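Local structure of lipocalin allergen (Canis lupus familiaris, 4ODD) at residues A[9-14]-A[39-44]; A[63-68]-A[79-84]; A[98-103]-A[112-117]. The protein is a secreted dog dander allergen that probably binds small molecules, as lipocalins generally do. All blocks are in the same frame, centred on the assembly; numbering follows the deposited sequence.

Interaction 1 (A[9-14]-A[39-44]); sequences TQVSGP and RGINVD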
loop_
_atom_site.group_PDB
_atom_site.type_symbol
_atom_site.label_atom_id
_atom_site.label_comp_id
_atom_site.label_asym_id
_atom_site.label_seq_id
_atom_site.Cartn_x
_atom_site.Cartn_y
_atom_site.Cartn_z
ATOM N N THR A 9 12.419 -9.771 3.649
ATOM C CA THR A 9 13.753 -9.652 3.077
ATOM C C THR A 9 13.664 -9.282 1.609
ATOM O O THR A 9 14.312 -8.332 1.145
ATOM C CB THR A 9 14.548 -10.964 3.187
ATOM O OG1 THR A 9 14.412 -11.515 4.506
ATOM C CG2 THR A 9 16.021 -10.707 2.883
ATOM N N GLN A 10 12.828 -10.036 0.899
ATOM C CA GLN A 10 12.757 -9.993 -0.552
ATOM C C GLN A 10 11.988 -8.811 -1.130
ATOM O O GLN A 10 11.909 -8.673 -2.346
ATOM C CB GLN A 10 12.128 -11.289 -1.070
ATOM C CG GLN A 10 12.962 -12.529 -0.815
ATOM C CD GLN A 10 14.354 -12.427 -1.430
ATOM O OE1 GLN A 10 15.292 -11.939 -0.791
ATOM N NE2 GLN A 10 14.493 -12.882 -2.679
ATOM N N VAL A 11 11.403 -7.969 -0.286
ATOM C CA VAL A 11 10.455 -6.988 -0.816
ATOM C C VAL A 11 11.121 -5.735 -1.347
ATOM O O VAL A 11 10.519 -4.987 -2.117
ATOM C CB VAL A 11 9.369 -6.577 0.204
ATOM C CG1 VAL A 11 8.908 -7.776 0.970
ATOM C CG2 VAL A 11 9.893 -5.534 1.155
ATOM N N SER A 12 12.357 -5.498 -0.934
ATOM C CA SER A 12 13.036 -4.292 -1.355
ATOM C C SER A 12 13.075 -4.207 -2.863
ATOM O O SER A 12 13.272 -5.214 -3.545
ATOM C CB SER A 12 14.438 -4.244 -0.784
ATOM O OG SER A 12 14.377 -3.770 0.550
ATOM N N GLY A 13 12.856 -3.003 -3.379
ATOM C CA GLY A 13 12.874 -2.783 -4.815
ATOM C C GLY A 13 11.643 -2.089 -5.359
ATOM O O GLY A 13 10.814 -1.560 -4.613
ATOM N N PRO A 14 11.508 -2.096 -6.679
ATOM C CA PRO A 14 10.450 -1.310 -7.317
ATOM C C PRO A 14 9.087 -1.973 -7.125
ATOM O O PRO A 14 8.994 -3.210 -7.006
ATOM C CB PRO A 14 10.857 -1.326 -8.793
ATOM C CG PRO A 14 11.575 -2.643 -8.968
ATOM C CD PRO A 14 12.312 -2.867 -7.651
ATOM N N ARG A 39 6.320 3.557 -6.048
ATOM C CA ARG A 39 7.498 3.533 -6.899
ATOM C C ARG A 39 8.433 2.455 -6.394
ATOM O O ARG A 39 8.936 1.647 -7.176
ATOM C CB ARG A 39 8.189 4.892 -6.935
ATOM C CG ARG A 39 7.408 5.939 -7.750
ATOM C CD ARG A 39 7.279 5.515 -9.212
ATOM N NE ARG A 39 6.539 6.475 -10.011
ATOM C CZ ARG A 39 5.264 6.334 -10.356
ATOM N NH1 ARG A 39 4.581 5.270 -9.964
ATOM N NH2 ARG A 39 4.668 7.260 -11.089
ATOM N N GLY A 40 8.655 2.419 -5.081
ATOM C CA GLY A 40 9.508 1.388 -4.531
ATOM C C GLY A 40 9.508 1.291 -3.027
ATOM O O GLY A 40 9.027 2.172 -2.318
ATOM N N ILE A 41 10.057 0.194 -2.534
ATOM C CA ILE A 41 10.221 0.009 -1.108
ATOM C C ILE A 41 11.646 -0.381 -0.743
ATOM O O ILE A 41 12.282 -1.193 -1.428
ATOM C CB ILE A 41 9.276 -1.066 -0.610
ATOM C CG1 ILE A 41 7.837 -0.591 -0.792
ATOM C CG2 ILE A 41 9.582 -1.398 0.840
ATOM C CD1 ILE A 41 6.812 -1.702 -0.687
ATOM N N ASN A 42 12.137 0.201 0.348
ATOM C CA ASN A 42 13.484 -0.072 0.835
ATOM C C ASN A 42 13.428 -0.625 2.236
ATOM O O ASN A 42 12.899 0.021 3.132
ATOM C CB ASN A 42 14.318 1.201 0.851
ATOM C CG ASN A 42 14.192 1.982 -0.418
ATOM O OD1 ASN A 42 13.160 2.611 -0.674
ATOM N ND2 ASN A 42 15.239 1.955 -1.230
ATOM N N VAL A 43 13.968 -1.822 2.419
ATOM C CA VAL A 43 14.127 -2.407 3.747
ATOM C C VAL A 43 15.558 -2.248 4.291
ATOM O O VAL A 43 16.510 -2.749 3.697
ATOM C CB VAL A 43 13.778 -3.905 3.713
ATOM C CG1 VAL A 43 13.710 -4.479 5.121
ATOM C CG2 VAL A 43 12.453 -4.120 2.981
ATOM N N ASP A 44 15.710 -1.552 5.415
ATOM C CA ASP A 44 17.010 -1.434 6.082
ATOM C C ASP A 44 17.020 -2.399 7.265
ATOM O O ASP A 44 16.796 -2.011 8.419
ATOM C CB ASP A 44 17.263 0.009 6.532
ATOM C CG ASP A 44 18.648 0.212 7.135
ATOM O OD1 ASP A 44 19.344 -0.788 7.429
ATOM O OD2 ASP A 44 19.035 1.385 7.339
#
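R39 starts the run with its carbonyl rather than its side chain: the O of R39 takes a CA-H...O contact from the CA of P14 at 3.3 Å, while its guanidinium leads off to a salt bridge with D152. G40 then lies across from P14 in a non-hydrogen-bonded antiparallel pair, CA to CA 4.0 Å. I41 forms the hydrogen-bonded pair with G13. The N of I41 donates a hydrogen bond to the O of G13 at 2.8 Å, in the carbonyl plane. The N of G13 donates back to the O of I41 at 2.7 Å, nearly along the C=O axis; both bonds are close to straight (166°). On the face that I41 occupies, its CG2, anti to its own N, reaches CG2 of V11 at 4.2 Å. N42 points its CB away from 9-14. At V43 the pattern changes. S12 lies just before strand 13-22, and here its hydroxyl OG, not a backbone O, accepts from the N of V43 at 2.7 Å (155°). OG is placed there by a chi1 of -82°, anti to the carbonyl carbon. CG2 of V43, beside its N, meets CG2 of V11 at 3.4 Å, the two valines crossing at about a right angle.

G13, P14 and W15 spell the G-x-W signature of lipocalins, and R119 bonds the O of P14. The contact thus joins the turn V11-S12 that follows helix 6-10, and the start of strand 13-22, to strand 36-44, which pairs on its other edge with strand 49-57; V11 also touches M92 of strand 84-92.

Interaction 2 (A[63-68]-A[79-84]); sequences VENSVG and GEYNGG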
loop_
_atom_site.group_PDB
_atom_site.type_symbol
_atom_site.label_atom_id
_atom_site.label_comp_id
_atom_site.label_asym_id
_atom_site.label_seq_id
_atom_site.Cartn_x
_atom_site.Cartn_y
_atom_site.Cartn_z
ATOM N N VAL A 63 2.832 14.446 -6.410
ATOM C CA VAL A 63 3.710 14.715 -5.280
ATOM C C VAL A 63 4.405 13.449 -4.819
ATOM O O VAL A 63 3.762 12.479 -4.402
ATOM C CB VAL A 63 2.925 15.304 -4.097
ATOM C CG1 VAL A 63 3.812 15.410 -2.871
ATOM C CG2 VAL A 63 2.364 16.656 -4.468
ATOM N N GLU A 64 5.727 13.467 -4.889
ATOM C CA GLU A 64 6.522 12.327 -4.453
ATOM C C GLU A 64 6.594 12.272 -2.936
ATOM O O GLU A 64 6.678 13.312 -2.282
ATOM C CB GLU A 64 7.932 12.394 -5.042
ATOM C CG GLU A 64 8.764 11.154 -4.769
ATOM C CD GLU A 64 10.049 11.141 -5.553
ATOM O OE1 GLU A 64 10.352 12.153 -6.225
ATOM O OE2 GLU A 64 10.751 10.111 -5.500
ATOM N N ASN A 65 6.550 11.053 -2.395
ATOM C CA ASN A 65 6.673 10.811 -0.960
ATOM C C ASN A 65 7.742 9.786 -0.674
ATOM O O ASN A 65 7.957 8.857 -1.460
ATOM C CB ASN A 65 5.352 10.328 -0.346
ATOM C CG ASN A 65 4.247 11.392 -0.393
ATOM O OD1 ASN A 65 3.543 11.523 -1.387
ATOM N ND2 ASN A 65 4.084 12.133 0.700
ATOM N N SER A 66 8.410 9.972 0.458
ATOM C CA SER A 66 9.359 8.989 0.971
ATOM C C SER A 66 9.148 8.843 2.476
ATOM O O SER A 66 9.647 9.639 3.277
ATOM C CB SER A 66 10.813 9.372 0.638
ATOM O OG SER A 66 11.155 8.907 -0.652
ATOM N N VAL A 67 8.388 7.825 2.850
ATOM C CA VAL A 67 7.934 7.710 4.218
ATOM C C VAL A 67 8.701 6.646 4.986
ATOM O O VAL A 67 8.819 5.499 4.542
ATOM C CB VAL A 67 6.426 7.436 4.286
ATOM C CG1 VAL A 67 6.001 7.139 5.723
ATOM C CG2 VAL A 67 5.649 8.630 3.718
ATOM N N GLY A 68 9.232 7.046 6.142
ATOM C CA GLY A 68 9.976 6.150 7.008
ATOM C C GLY A 68 9.061 5.411 7.961
ATOM O O GLY A 68 8.024 5.931 8.401
ATOM N N GLY A 79 4.428 3.712 10.897
ATOM C CA GLY A 79 5.007 4.914 10.342
ATOM C C GLY A 79 3.993 6.022 10.172
ATOM O O GLY A 79 2.786 5.762 10.047
ATOM N N GLU A 80 4.481 7.263 10.166
ATOM C CA GLU A 80 3.598 8.410 10.061
ATOM C C GLU A 80 3.435 8.836 8.619
ATOM O O GLU A 80 4.397 8.981 7.879
ATOM C CB GLU A 80 4.105 9.570 10.915
ATOM C CG GLU A 80 3.046 10.610 11.255
ATOM C CD GLU A 80 2.060 10.139 12.339
ATOM O OE1 GLU A 80 0.970 10.764 12.480
ATOM O OE2 GLU A 80 2.381 9.145 13.045
ATOM N N TYR A 81 2.187 9.011 8.223
ATOM C CA TYR A 81 1.833 9.570 6.931
ATOM C C TYR A 81 0.335 9.755 7.014
ATOM O O TYR A 81 -0.406 8.778 7.138
ATOM C CB TYR A 81 2.184 8.628 5.776
ATOM C CG TYR A 81 1.453 8.974 4.502
ATOM C CD1 TYR A 81 1.908 10.000 3.674
ATOM C CD2 TYR A 81 0.292 8.295 4.134
ATOM C CE1 TYR A 81 1.239 10.342 2.499
ATOM C CE2 TYR A 81 -0.408 8.631 2.965
ATOM C CZ TYR A 81 0.068 9.658 2.139
ATOM O OH TYR A 81 -0.623 10.010 0.969
ATOM N N ASN A 82 -0.110 11.004 6.981
ATOM C CA ASN A 82 -1.525 11.291 7.137
ATOM C C ASN A 82 -2.047 10.619 8.401
ATOM O O ASN A 82 -3.111 10.012 8.390
ATOM C CB ASN A 82 -2.285 10.763 5.931
ATOM C CG ASN A 82 -3.253 11.784 5.341
ATOM O OD1 ASN A 82 -2.833 12.768 4.734
ATOM N ND2 ASN A 82 -4.553 11.528 5.483
ATOM N N GLY A 83 -1.289 10.714 9.488
ATOM C CA GLY A 83 -1.670 10.074 10.733
ATOM C C GLY A 83 -0.800 8.876 11.024
ATOM O O GLY A 83 0.251 8.709 10.398
ATOM N N GLY A 84 -1.236 8.044 11.969
ATOM C CA GLY A 84 -0.514 6.841 12.344
ATOM C C GLY A 84 -0.916 5.684 11.457
ATOM O O GLY A 84 -2.076 5.557 11.060
#
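Strands 62-71 and 77-80 form a beta hairpin of the lipocalin barrel, and here, at the end away from its turn, the two strands have drawn apart, with the CA of V67 6.9 Å from the CA of Y81. No hydrogen bond joins 63-68 to 79-84, and the gap is bridged by side chains, chiefly that of Y81. Its CB sits against the fork of V67, 4.0 Å from CG2 and about as far from CG1. With CG anti to the backbone N (chi1 162°), the ring is carried along strand 62-71 toward N65. CD1 rests on CG2 of V67 at 4.0 Å, the two side chains crossing at about a right angle. One atom further, CE1 comes up to the amide end of N65, which lies at the ring edge near its plane and is turned 84° from it. At the tip, OH hydrogen-bonds the O of P33. The CB of N82 stands over one face, offset toward the rim. Y81 is thereby held by V67, by the phenyl rings of F34 and F54, which meet it edge-to-face, by N65 at the edge, and by the bond from OH to P33 at its tip.

The other branch of V67 is occupied as well, for CG1 approaches the carbonyl O of E80 at 3.3 Å. Beyond it the backbones meet more loosely, at G68 and G79. ND2 of N85 bonds the O of G79 and the O of Y81 across the turn that follows. That turn is closed by the N of Y81, which donates to the O of G83 at 2.9 Å.

Interaction 3 (A[98-103]-A[112-117]); sequences IGYDVN and KVALLM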
loop_
_atom_site.group_PDB
_atom_site.type_symbol
_atom_site.label_atom_id
_atom_site.label_comp_id
_atom_site.label_asym_id
_atom_site.label_seq_id
_atom_site.Cartn_x
_atom_site.Cartn_y
_atom_site.Cartn_z
ATOM N N ILE A 98 0.881 -8.021 -1.501
ATOM C CA ILE A 98 -0.374 -7.594 -0.881
ATOM C C ILE A 98 -0.136 -6.954 0.495
ATOM O O ILE A 98 0.412 -7.589 1.412
ATOM C CB ILE A 98 -1.369 -8.757 -0.725
ATOM C CG1 ILE A 98 -1.746 -9.326 -2.091
ATOM C CG2 ILE A 98 -2.629 -8.289 0.017
ATOM C CD1 ILE A 98 -2.682 -10.517 -2.013
ATOM N N GLY A 99 -0.542 -5.696 0.633
ATOM C CA GLY A 99 -0.356 -4.992 1.882
ATOM C C GLY A 99 -1.676 -4.659 2.540
ATOM O O GLY A 99 -2.712 -4.534 1.863
ATOM N N TYR A 100 -1.646 -4.524 3.864
ATOM C CA TYR A 100 -2.813 -4.074 4.607
ATOM C C TYR A 100 -2.415 -3.030 5.625
ATOM O O TYR A 100 -1.629 -3.306 6.539
ATOM C CB TYR A 100 -3.491 -5.235 5.314
ATOM C CG TYR A 100 -4.746 -4.830 6.040
ATOM C CD1 TYR A 100 -5.798 -4.221 5.365
ATOM C CD2 TYR A 100 -4.893 -5.068 7.401
ATOM C CE1 TYR A 100 -6.967 -3.854 6.050
ATOM C CE2 TYR A 100 -6.051 -4.708 8.079
ATOM C CZ TYR A 100 -7.072 -4.105 7.407
ATOM O OH TYR A 100 -8.204 -3.755 8.089
ATOM N N ASP A 101 -2.961 -1.829 5.462
ATOM C CA ASP A 101 -2.680 -0.732 6.381
ATOM C C ASP A 101 -3.870 -0.434 7.277
ATOM O O ASP A 101 -5.030 -0.555 6.876
ATOM C CB ASP A 101 -2.331 0.541 5.604
ATOM C CG ASP A 101 -1.834 1.653 6.506
ATOM O OD1 ASP A 101 -1.020 1.368 7.407
ATOM O OD2 ASP A 101 -2.261 2.810 6.308
ATOM N N VAL A 102 -3.583 -0.036 8.503
ATOM C CA VAL A 102 -4.613 0.540 9.340
ATOM C C VAL A 102 -4.163 1.959 9.632
ATOM O O VAL A 102 -3.108 2.191 10.208
ATOM C CB VAL A 102 -4.795 -0.246 10.650
ATOM C CG1 VAL A 102 -5.779 0.464 11.537
ATOM C CG2 VAL A 102 -5.275 -1.662 10.365
ATOM N N ASN A 103 -4.960 2.917 9.217
ATOM C CA ASN A 103 -4.611 4.299 9.432
ATOM C C ASN A 103 -5.483 4.914 10.492
ATOM O O ASN A 103 -6.692 4.637 10.572
ATOM C CB ASN A 103 -4.805 5.088 8.144
ATOM C CG ASN A 103 -4.519 6.544 8.327
ATOM O OD1 ASN A 103 -5.436 7.364 8.379
ATOM N ND2 ASN A 103 -3.250 6.884 8.441
ATOM N N LYS A 112 -9.169 1.560 6.924
ATOM C CA LYS A 112 -8.538 0.322 6.494
ATOM C C LYS A 112 -8.180 0.453 5.010
ATOM O O LYS A 112 -8.997 0.915 4.214
ATOM C CB LYS A 112 -9.475 -0.869 6.707
ATOM C CG LYS A 112 -10.024 -1.008 8.113
ATOM C CD LYS A 112 -11.006 -2.171 8.174
ATOM C CE LYS A 112 -11.661 -2.266 9.542
ATOM N NZ LYS A 112 -12.450 -3.525 9.713
ATOM N N VAL A 113 -6.967 0.055 4.639
ATOM C CA VAL A 113 -6.544 0.159 3.237
ATOM C C VAL A 113 -5.861 -1.109 2.786
ATOM O O VAL A 113 -4.904 -1.548 3.419
ATOM C CB VAL A 113 -5.569 1.314 3.020
ATOM C CG1 VAL A 113 -5.192 1.405 1.565
ATOM C CG2 VAL A 113 -6.175 2.619 3.518
ATOM N N ALA A 114 -6.369 -1.712 1.714
ATOM C CA ALA A 114 -5.735 -2.908 1.165
ATOM C C ALA A 114 -5.047 -2.590 -0.189
ATOM O O ALA A 114 -5.581 -1.836 -1.007
ATOM C CB ALA A 114 -6.747 -4.058 1.045
ATOM N N LEU A 115 -3.854 -3.134 -0.410
ATOM C CA LEU A 115 -3.144 -2.865 -1.651
ATOM C C LEU A 115 -2.579 -4.093 -2.330
ATOM O O LEU A 115 -1.950 -4.954 -1.687
ATOM C CB LEU A 115 -1.987 -1.910 -1.432
ATOM C CG LEU A 115 -2.256 -0.561 -0.815
ATOM C CD1 LEU A 115 -1.571 -0.518 0.519
ATOM C CD2 LEU A 115 -1.701 0.498 -1.742
ATOM N N LEU A 116 -2.791 -4.145 -3.646
ATOM C CA LEU A 116 -2.125 -5.112 -4.496
ATOM C C LEU A 116 -1.098 -4.343 -5.286
ATOM O O LEU A 116 -1.424 -3.395 -5.995
ATOM C CB LEU A 116 -3.111 -5.801 -5.429
ATOM C CG LEU A 116 -2.477 -6.877 -6.318
ATOM C CD1 LEU A 116 -1.533 -7.750 -5.513
ATOM C CD2 LEU A 116 -3.555 -7.716 -7.009
ATOM N N MET A 117 0.158 -4.718 -5.120
ATOM C CA MET A 117 1.230 -4.021 -5.796
ATOM C C MET A 117 1.934 -5.015 -6.690
ATOM O O MET A 117 2.114 -6.181 -6.320
ATOM C CB MET A 117 2.216 -3.428 -4.796
ATOM C CG MET A 117 1.676 -2.240 -4.021
ATOM S SD MET A 117 2.501 -2.155 -2.420
ATOM C CE MET A 117 1.914 -3.690 -1.704
#
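A regular antiparallel hairpin, strands 96-104 and 110-118, forms part of the lipocalin barrel wall here, the two segments running at 162° to each other. G99 pairs with L115 and D101 with V113 through two bonds each; the straightest is D101 N to V113 O, 2.8 Å and 171°. L115 N reaches G99 O at 2.9 Å from above the carbonyl plane.

On the face shared by I98, Y100, A114 and L116, CG1 of I98 touches CD1 of L116 at 3.8 Å. Y100, its CG anti to the backbone N (chi1 -177°), lies alongside the extended chain of K112. Its OH is 3.2 Å from CD of K112, its CD1 3.4 Å from the O of V113. Helix 125-137 packs on this face through K130, F131 and L134, which makes it the outer side of the barrel. The face of G99, D101, V113 and L115 is turned inward, consistent with lining the interior; there M117, bent at chi3, brings CE to 3.9 Å from the N of G99.

The backbone N and O of G99, D101, V113 and L115 are thus paired within the hairpin, whereas those of K112 are taken by N23 and S22. K112 lends Y100 its methylenes while its ammonium NZ goes on to the O of K138.

All three contacts belong to one curled antiparallel sheet. Interaction 1 fastens strand 13-22 to strand 36-44 where the barrel wall begins; strand 13-22 also borders strand 110-118 of interaction 3, although the two contacts, with centres about 16 Å apart, do not touch. Interaction 2 is likewise about 16 Å from interaction 1, centre to centre, and is linked to it through strand 49-57, which pairs with 36-44 on one edge and 62-71 on the other. Interactions 2 and 3 do meet: ND2 of N103 probably hydrogen-bonds the O of N82 at 3.1 Å. The inward face of 98-103 and 112-117 probably borders the barrel interior, where lipocalins generally bind small molecules.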